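Local coordinates for UDP-N-acetylglucosamine pyrophosphorylase (Entamoeba histolytica, PDB 3OC9), which probably catalyses the transfer of a uridylyl group from UTP to N-acetylglucosamine 1-phosphate, giving UDP-N-acetylglucosamine and diphosphate, at residues Asn15-Thr20 against Ile199-Leu204; Ile209-Val214 against Asp314-Ala319. All coordinates share one frame; numbering follows the deposited sequence.

Contact 1: residues Asn15-Thr20 against Ile199-Leu204; sequences NTIPVT and IGYMDL
Tyr201 reaches from helix 196-204 to the loop of residues 15-20 and gives its hydroxyl to a backbone carbonyl there. The bond runs from Tyr201 OH to Ile17 O, 2.8 Å long, and meets a lone pair of the oxygen in the carbonyl plane, with a C=O...donor angle of 140°. Ile17 O and Pro18 O both lie at the edge of the ring, near its plane; Pro18 O stands 4.0 Å from Tyr201 CE1. With CG anti to the backbone N (chi1 -162°), the phenol is carried off the helix flank and its oxygen arrives beside the Ile17 side chain, where CB is 3.7 Å from Tyr201 OH and the CG2 branch follows at 4.0 Å. The loop is the lead-in to helix 21-32, with Thr20 as its N-cap, so the phenol ties the start of one helix to the side of another on the periphery of a nucleotidyltransferase domain of the GT-A type. His23, in the first turn of helix 21-32, meets the Tyr201 ring edge-to-face, and Thr13 and Thr14 also touch the tyrosine. Val19 crosses the phenol at about a right angle. Its CG2 methyl, anti to the carbonyl carbon, approaches the ring obliquely, 4.0 Å from Tyr201 CD1, while the valine side chain also rests on Phe325 of strand 322-326.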
ATOM      1  N   ASN A  15      12.476  11.835  14.094  1.00 23.09           N
ATOM      2  CA  ASN A  15      12.599  13.088  14.881  1.00 25.11           C
ATOM      3  C   ASN A  15      14.059  13.373  15.305  1.00 26.25           C
ATOM      4  O   ASN A  15      14.485  14.544  15.371  1.00 27.68           O
ATOM      5  CB  ASN A  15      11.715  13.064  16.158  1.00 24.78           C
ATOM      6  CG  ASN A  15      10.228  13.365  15.890  1.00 25.98           C
ATOM      7  OD1 ASN A  15       9.820  13.693  14.770  1.00 29.71           O
ATOM      8  ND2 ASN A  15       9.408  13.237  16.937  1.00 28.06           N
ATOM      9  N   THR A  16      14.814  12.322  15.618  1.00 26.09           N
ATOM     10  CA  THR A  16      16.204  12.484  16.118  1.00 27.85           C
ATOM     11  C   THR A  16      17.302  11.898  15.208  1.00 27.75           C
ATOM     12  O   THR A  16      18.478  12.268  15.319  1.00 28.20           O
ATOM     13  CB  THR A  16      16.386  11.951  17.572  1.00 27.87           C
ATOM     14  OG1 THR A  16      16.013  10.565  17.634  1.00 28.54           O
ATOM     15  CG2 THR A  16      15.548  12.778  18.577  1.00 28.92           C
ATOM     16  N   ILE A  17      16.919  10.960  14.339  1.00 27.29           N
ATOM     17  CA  ILE A  17      17.810  10.431  13.305  1.00 26.86           C
ATOM     18  C   ILE A  17      17.195  10.803  11.938  1.00 26.55           C
ATOM     19  O   ILE A  17      16.296  10.120  11.427  1.00 25.39           O
ATOM     20  CB  ILE A  17      18.045   8.888  13.428  1.00 26.62           C
ATOM     21  CG1 ILE A  17      18.557   8.512  14.827  1.00 27.51           C
ATOM     22  CG2 ILE A  17      19.048   8.399  12.366  1.00 25.74           C
ATOM     23  CD1 ILE A  17      18.623   6.994  15.085  1.00 27.29           C
ATOM     24  N   PRO A  18      17.664  11.907  11.339  1.00 27.15           N
ATOM     25  CA  PRO A  18      16.997  12.430  10.157  1.00 26.98           C
ATOM     26  C   PRO A  18      17.241  11.567   8.902  1.00 26.06           C
ATOM     27  O   PRO A  18      18.255  10.857   8.829  1.00 25.03           O
ATOM     28  CB  PRO A  18      17.658  13.808   9.974  1.00 28.16           C
ATOM     29  CG  PRO A  18      19.017  13.629  10.532  1.00 28.99           C
ATOM     30  CD  PRO A  18      18.831  12.726  11.729  1.00 28.67           C
ATOM     31  N   VAL A  19      16.289  11.618   7.968  1.00 26.24           N
ATOM     32  CA  VAL A  19      16.461  11.038   6.616  1.00 26.59           C
ATOM     33  C   VAL A  19      17.314  12.004   5.787  1.00 27.05           C
ATOM     34  O   VAL A  19      16.933  13.174   5.593  1.00 28.38           O
ATOM     35  CB  VAL A  19      15.103  10.811   5.912  1.00 25.82           C
ATOM     36  CG1 VAL A  19      15.306  10.169   4.517  1.00 25.78           C
ATOM     37  CG2 VAL A  19      14.182   9.931   6.782  1.00 26.01           C
ATOM     38  N   THR A  20      18.458  11.521   5.309  1.00 27.51           N
ATOM     39  CA  THR A  20      19.456  12.373   4.626  1.00 28.21           C
ATOM     40  C   THR A  20      19.666  11.953   3.165  1.00 28.52           C
ATOM     41  O   THR A  20      19.230  10.871   2.756  1.00 26.81           O
ATOM     42  CB  THR A  20      20.838  12.272   5.302  1.00 28.53           C
ATOM     43  OG1 THR A  20      21.384  10.958   5.093  1.00 30.76           O
ATOM     44  CG2 THR A  20      20.757  12.552   6.831  1.00 29.49           C
ATOM     45  N   ILE A 199      14.510   2.485   1.802  1.00 19.96           N
ATOM     46  CA  ILE A 199      15.444   1.327   1.670  1.00 20.16           C
ATOM     47  C   ILE A 199      16.810   1.662   2.322  1.00 20.85           C
ATOM     48  O   ILE A 199      17.366   0.861   3.095  1.00 21.11           O
ATOM     49  CB  ILE A 199      15.632   0.902   0.165  1.00 20.66           C
ATOM     50  CG1 ILE A 199      14.297   0.464  -0.463  1.00 21.06           C
ATOM     51  CG2 ILE A 199      16.791  -0.148  -0.026  1.00 21.82           C
ATOM     52  CD1 ILE A 199      13.620  -0.753   0.155  1.00 20.36           C
ATOM     53  N   GLY A 200      17.328   2.860   2.044  1.00 21.04           N
ATOM     54  CA  GLY A 200      18.597   3.300   2.655  1.00 22.18           C
ATOM     55  C   GLY A 200      18.535   3.468   4.180  1.00 22.66           C
ATOM     56  O   GLY A 200      19.478   3.091   4.908  1.00 23.19           O
ATOM     57  N   TYR A 201      17.416   4.001   4.664  1.00 22.28           N
ATOM     58  CA  TYR A 201      17.181   4.177   6.123  1.00 22.57           C
ATOM     59  C   TYR A 201      17.152   2.811   6.860  1.00 23.38           C
ATOM     60  O   TYR A 201      17.858   2.615   7.877  1.00 23.46           O
ATOM     61  CB  TYR A 201      15.891   5.001   6.348  1.00 22.41           C
ATOM     62  CG  TYR A 201      15.722   5.646   7.730  1.00 20.74           C
ATOM     63  CD1 TYR A 201      16.374   6.841   8.045  1.00 22.66           C
ATOM     64  CD2 TYR A 201      14.876   5.075   8.704  1.00 20.93           C
ATOM     65  CE1 TYR A 201      16.205   7.467   9.303  1.00 22.22           C
ATOM     66  CE2 TYR A 201      14.704   5.699   9.983  1.00 21.27           C
ATOM     67  CZ  TYR A 201      15.374   6.889  10.266  1.00 22.67           C
ATOM     68  OH  TYR A 201      15.232   7.507  11.519  1.00 21.73           O
ATOM     69  N   MET A 202      16.369   1.852   6.356  1.00 23.32           N
ATOM     70  CA  MET A 202      16.323   0.541   7.004  1.00 24.13           C
ATOM     71  C   MET A 202      17.652  -0.255   6.913  1.00 24.99           C
ATOM     72  O   MET A 202      17.979  -1.025   7.828  1.00 24.48           O
ATOM     73  CB  MET A 202      15.035  -0.257   6.659  1.00 25.24           C
ATOM     74  CG  MET A 202      14.957  -0.893   5.281  1.00 24.24           C
ATOM     75  SD  MET A 202      13.349  -1.767   5.061  1.00 23.94           S
ATOM     76  CE  MET A 202      13.345  -2.960   6.402  1.00 22.00           C
ATOM     77  N   ASP A 203      18.452  -0.020   5.866  1.00 25.23           N
ATOM     78  CA  ASP A 203      19.742  -0.739   5.772  1.00 26.74           C
ATOM     79  C   ASP A 203      20.766  -0.222   6.768  1.00 27.30           C
ATOM     80  O   ASP A 203      21.409  -1.021   7.460  1.00 28.25           O
ATOM     81  CB  ASP A 203      20.318  -0.761   4.350  1.00 27.51           C
ATOM     82  CG  ASP A 203      21.561  -1.671   4.228  1.00 28.83           C
ATOM     83  OD1 ASP A 203      21.458  -2.909   4.427  1.00 30.43           O
ATOM     84  OD2 ASP A 203      22.641  -1.136   3.929  1.00 29.90           O
ATOM     85  N   LEU A 204      20.881   1.097   6.884  1.00 27.29           N
ATOM     86  CA  LEU A 204      21.892   1.673   7.780  1.00 28.91           C
ATOM     87  C   LEU A 204      21.562   1.480   9.284  1.00 27.73           C
ATOM     88  O   LEU A 204      22.490   1.368  10.125  1.00 27.97           O
ATOM     89  CB  LEU A 204      22.243   3.124   7.378  1.00 30.02           C
ATOM     90  CG  LEU A 204      22.779   3.330   5.925  1.00 33.90           C
ATOM     91  CD1 LEU A 204      23.125   4.790   5.627  1.00 36.52           C
ATOM     92  CD2 LEU A 204      23.984   2.431   5.580  1.00 36.28           C
TER

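Contact 2: residues Ile209-Val214 against Asp314-Ala319; sequences ICIKIV and DVFPLA
The phenyl ring of Phe316 carries the CD1 methyl of Ile211 over one face, while the CD1 methyl of Ile209 comes obliquely to its CD1 corner. The Ile211 contact is a CH-pi interaction: CD1 stands 4.2 Å from the centroid of the Phe316 ring, 27° off the ring normal. The methyl is shifted toward one side of the ring, 3.8 Å from Phe316 CE2. Both isoleucines belong to strand 209-215 in the central mixed sheet of the GT-A fold, a Rossmann-like nucleotidyltransferase core; Phe316 and Ala319 belong to the 3-10 turn and the loop that lead into strand 322-326, the parallel neighbour of strand 209-215. The turn sits by the Ile209 end of the strand, and Phe316 reaches from it toward Ile211 just before the chain enters strand 322-326.

Two residues apart on the strand, Ile209 and Ile211 point to the same side of the sheet. In each, CG1 lies beside the backbone N and CD1 continues fully extended from it (chi2 173° in Ile209, 169° in Ile211), which carries the terminal methyl to the turn. Ile211 and Phe316 approach from opposite directions, whereas Ile209 crosses Phe316 at about a right angle, 4.0 Å from its CD1 to Phe316 CD1. The four residues are buried, and the contact between the segments is wholly apolar. Asn264 and Tyr266 of strand 263-267 also touch the Phe316 side chain, and Phe270 of helix 268-274 packs on both Ile209 and Ala319. Within the turn, Ala319 N donates to Phe316 O at 3.2 Å, joining the two residues that receive the isoleucines. The Ala319 CB methyl faces Ile209, 3.6 Å from Ile209 CD1 and 4.0 Å from Ile209 CG1.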
ATOM      1  N   ILE A 209      11.757  -4.571  10.554  1.00 17.91           N
ATOM      2  CA  ILE A 209      10.569  -3.869  10.020  1.00 17.31           C
ATOM      3  C   ILE A 209      10.804  -2.351  10.078  1.00 17.37           C
ATOM      4  O   ILE A 209      11.295  -1.834  11.120  1.00 17.19           O
ATOM      5  CB  ILE A 209       9.244  -4.192  10.818  1.00 17.64           C
ATOM      6  CG1 ILE A 209       9.117  -5.692  11.137  1.00 18.31           C
ATOM      7  CG2 ILE A 209       7.985  -3.689  10.012  1.00 17.37           C
ATOM      8  CD1 ILE A 209       7.916  -6.046  12.067  1.00 19.94           C
ATOM      9  N   CYS A 210      10.468  -1.644   8.983  1.00 17.02           N
ATOM     10  CA  CYS A 210      10.400  -0.176   8.967  1.00 17.42           C
ATOM     11  C   CYS A 210       8.921   0.230   8.697  1.00 17.31           C
ATOM     12  O   CYS A 210       8.372  -0.060   7.596  1.00 17.01           O
ATOM     13  CB  CYS A 210      11.363   0.412   7.910  1.00 18.28           C
ATOM     14  SG  CYS A 210      11.379   2.274   7.799  1.00 20.37           S
ATOM     15  N   ILE A 211       8.292   0.904   9.671  1.00 16.02           N
ATOM     16  CA  ILE A 211       6.835   1.245   9.618  1.00 15.95           C
ATOM     17  C   ILE A 211       6.622   2.742   9.291  1.00 16.26           C
ATOM     18  O   ILE A 211       7.012   3.591  10.110  1.00 16.14           O
ATOM     19  CB  ILE A 211       6.114   0.946  10.989  1.00 16.37           C
ATOM     20  CG1 ILE A 211       6.391  -0.493  11.459  1.00 16.98           C
ATOM     21  CG2 ILE A 211       4.584   1.195  10.882  1.00 15.19           C
ATOM     22  CD1 ILE A 211       5.928  -0.808  12.964  1.00 17.60           C
ATOM     23  N   LYS A 212       6.022   3.059   8.129  1.00 15.24           N
ATOM     24  CA  LYS A 212       5.644   4.469   7.809  1.00 16.20           C
ATOM     25  C   LYS A 212       4.387   4.916   8.597  1.00 16.03           C
ATOM     26  O   LYS A 212       3.410   4.156   8.704  1.00 16.66           O
ATOM     27  CB  LYS A 212       5.491   4.711   6.270  1.00 15.98           C
ATOM     28  CG  LYS A 212       6.874   4.996   5.565  1.00 15.42           C
ATOM     29  CD  LYS A 212       6.771   5.076   4.020  1.00 14.38           C
ATOM     30  CE  LYS A 212       8.013   5.766   3.389  1.00 17.05           C
ATOM     31  NZ  LYS A 212       7.893   5.871   1.853  1.00 17.89           N
ATOM     32  N   ILE A 213       4.425   6.135   9.156  1.00 16.44           N
ATOM     33  CA  ILE A 213       3.303   6.674   9.955  1.00 16.16           C
ATOM     34  C   ILE A 213       2.952   8.109   9.551  1.00 17.33           C
ATOM     35  O   ILE A 213       3.800   8.832   8.979  1.00 17.36           O
ATOM     36  CB  ILE A 213       3.538   6.571  11.534  1.00 15.24           C
ATOM     37  CG1 ILE A 213       4.692   7.475  12.040  1.00 15.82           C
ATOM     38  CG2 ILE A 213       3.779   5.093  11.959  1.00 15.29           C
ATOM     39  CD1 ILE A 213       4.288   8.996  12.353  1.00 16.38           C
ATOM     40  N   VAL A 214       1.712   8.501   9.843  1.00 18.26           N
ATOM     41  CA  VAL A 214       1.307   9.922   9.822  1.00 19.37           C
ATOM     42  C   VAL A 214       1.008  10.382  11.265  1.00 19.37           C
ATOM     43  O   VAL A 214       0.423   9.631  12.056  1.00 20.38           O
ATOM     44  CB  VAL A 214       0.068  10.188   8.879  1.00 19.22           C
ATOM     45  CG1 VAL A 214       0.437   9.954   7.401  1.00 21.31           C
ATOM     46  CG2 VAL A 214      -1.207   9.318   9.286  1.00 19.37           C
ATOM     47  N   ASP A 314      -0.638  -8.072  13.211  1.00 20.63           N
ATOM     48  CA  ASP A 314      -0.411  -8.876  14.425  1.00 20.95           C
ATOM     49  C   ASP A 314       0.966  -9.563  14.457  1.00 21.27           C
ATOM     50  O   ASP A 314       1.329 -10.145  15.483  1.00 21.65           O
ATOM     51  CB  ASP A 314      -1.546  -9.915  14.653  1.00 21.90           C
ATOM     52  CG  ASP A 314      -2.863  -9.271  15.117  1.00 24.70           C
ATOM     53  OD1 ASP A 314      -2.836  -8.260  15.874  1.00 24.61           O
ATOM     54  OD2 ASP A 314      -3.953  -9.783  14.733  1.00 24.95           O
ATOM     55  N   VAL A 315       1.729  -9.467  13.354  1.00 20.53           N
ATOM     56  CA  VAL A 315       3.117  -9.981  13.305  1.00 20.43           C
ATOM     57  C   VAL A 315       4.157  -9.011  13.921  1.00 19.34           C
ATOM     58  O   VAL A 315       5.255  -9.440  14.293  1.00 18.41           O
ATOM     59  CB  VAL A 315       3.551 -10.443  11.869  1.00 20.72           C
ATOM     60  CG1 VAL A 315       4.166  -9.301  11.049  1.00 21.14           C
ATOM     61  CG2 VAL A 315       4.534 -11.627  11.971  1.00 22.75           C
ATOM     62  N   PHE A 316       3.784  -7.738  14.078  1.00 18.37           N
ATOM     63  CA  PHE A 316       4.739  -6.708  14.572  1.00 18.04           C
ATOM     64  C   PHE A 316       5.484  -7.052  15.895  1.00 19.03           C
ATOM     65  O   PHE A 316       6.696  -6.780  15.994  1.00 18.08           O
ATOM     66  CB  PHE A 316       4.109  -5.283  14.658  1.00 18.00           C
ATOM     67  CG  PHE A 316       3.735  -4.628  13.311  1.00 16.46           C
ATOM     68  CD1 PHE A 316       3.998  -5.218  12.062  1.00 18.08           C
ATOM     69  CD2 PHE A 316       3.103  -3.366  13.334  1.00 17.07           C
ATOM     70  CE1 PHE A 316       3.618  -4.552  10.840  1.00 18.12           C
ATOM     71  CE2 PHE A 316       2.716  -2.688  12.115  1.00 18.07           C
ATOM     72  CZ  PHE A 316       2.991  -3.277  10.875  1.00 16.28           C
ATOM     73  N   PRO A 317       4.790  -7.647  16.911  1.00 19.82           N
ATOM     74  CA  PRO A 317       5.518  -7.918  18.183  1.00 21.11           C
ATOM     75  C   PRO A 317       6.575  -9.054  18.125  1.00 21.99           C
ATOM     76  O   PRO A 317       7.364  -9.227  19.083  1.00 23.18           O
ATOM     77  CB  PRO A 317       4.399  -8.225  19.203  1.00 21.71           C
ATOM     78  CG  PRO A 317       3.135  -8.399  18.412  1.00 22.49           C
ATOM     79  CD  PRO A 317       3.322  -7.805  17.041  1.00 19.79           C
ATOM     80  N   LEU A 318       6.608  -9.799  17.014  1.00 21.66           N
ATOM     81  CA  LEU A 318       7.669 -10.803  16.790  1.00 22.57           C
ATOM     82  C   LEU A 318       9.064 -10.169  16.601  1.00 23.34           C
ATOM     83  O   LEU A 318      10.097 -10.770  16.953  1.00 23.69           O
ATOM     84  CB  LEU A 318       7.306 -11.709  15.591  1.00 22.99           C
ATOM     85  CG  LEU A 318       8.252 -12.858  15.173  1.00 25.51           C
ATOM     86  CD1 LEU A 318       8.393 -13.913  16.267  1.00 27.13           C
ATOM     87  CD2 LEU A 318       7.767 -13.507  13.884  1.00 27.10           C
ATOM     88  N   ALA A 319       9.101  -8.959  16.042  1.00 22.39           N
ATOM     89  CA  ALA A 319      10.380  -8.259  15.771  1.00 22.85           C
ATOM     90  C   ALA A 319      11.080  -7.658  17.009  1.00 23.63           C
ATOM     91  O   ALA A 319      10.400  -7.174  17.921  1.00 24.47           O
ATOM     92  CB  ALA A 319      10.149  -7.168  14.719  1.00 22.59           C
TER

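Contact 2 is a core contact, with all its touching residues buried, whereas contact 1 sits farther out and is only partly buried, its centre about 20 Å from the centre of the chain, against about 14 Å for the centre of contact 2. The chemistry follows: contact 1 combines one hydroxyl-to-carbonyl bond with modest apolar touching, while contact 2 relies on methyl and phenyl packing. Their centres are about 16 Å apart, and helix 196-204 is followed directly in the chain by strand 209-215. The two elements also touch, Met202 CB lying 3.9 Å from Cys210 CB. Strand 322-326 adjoins both contacts.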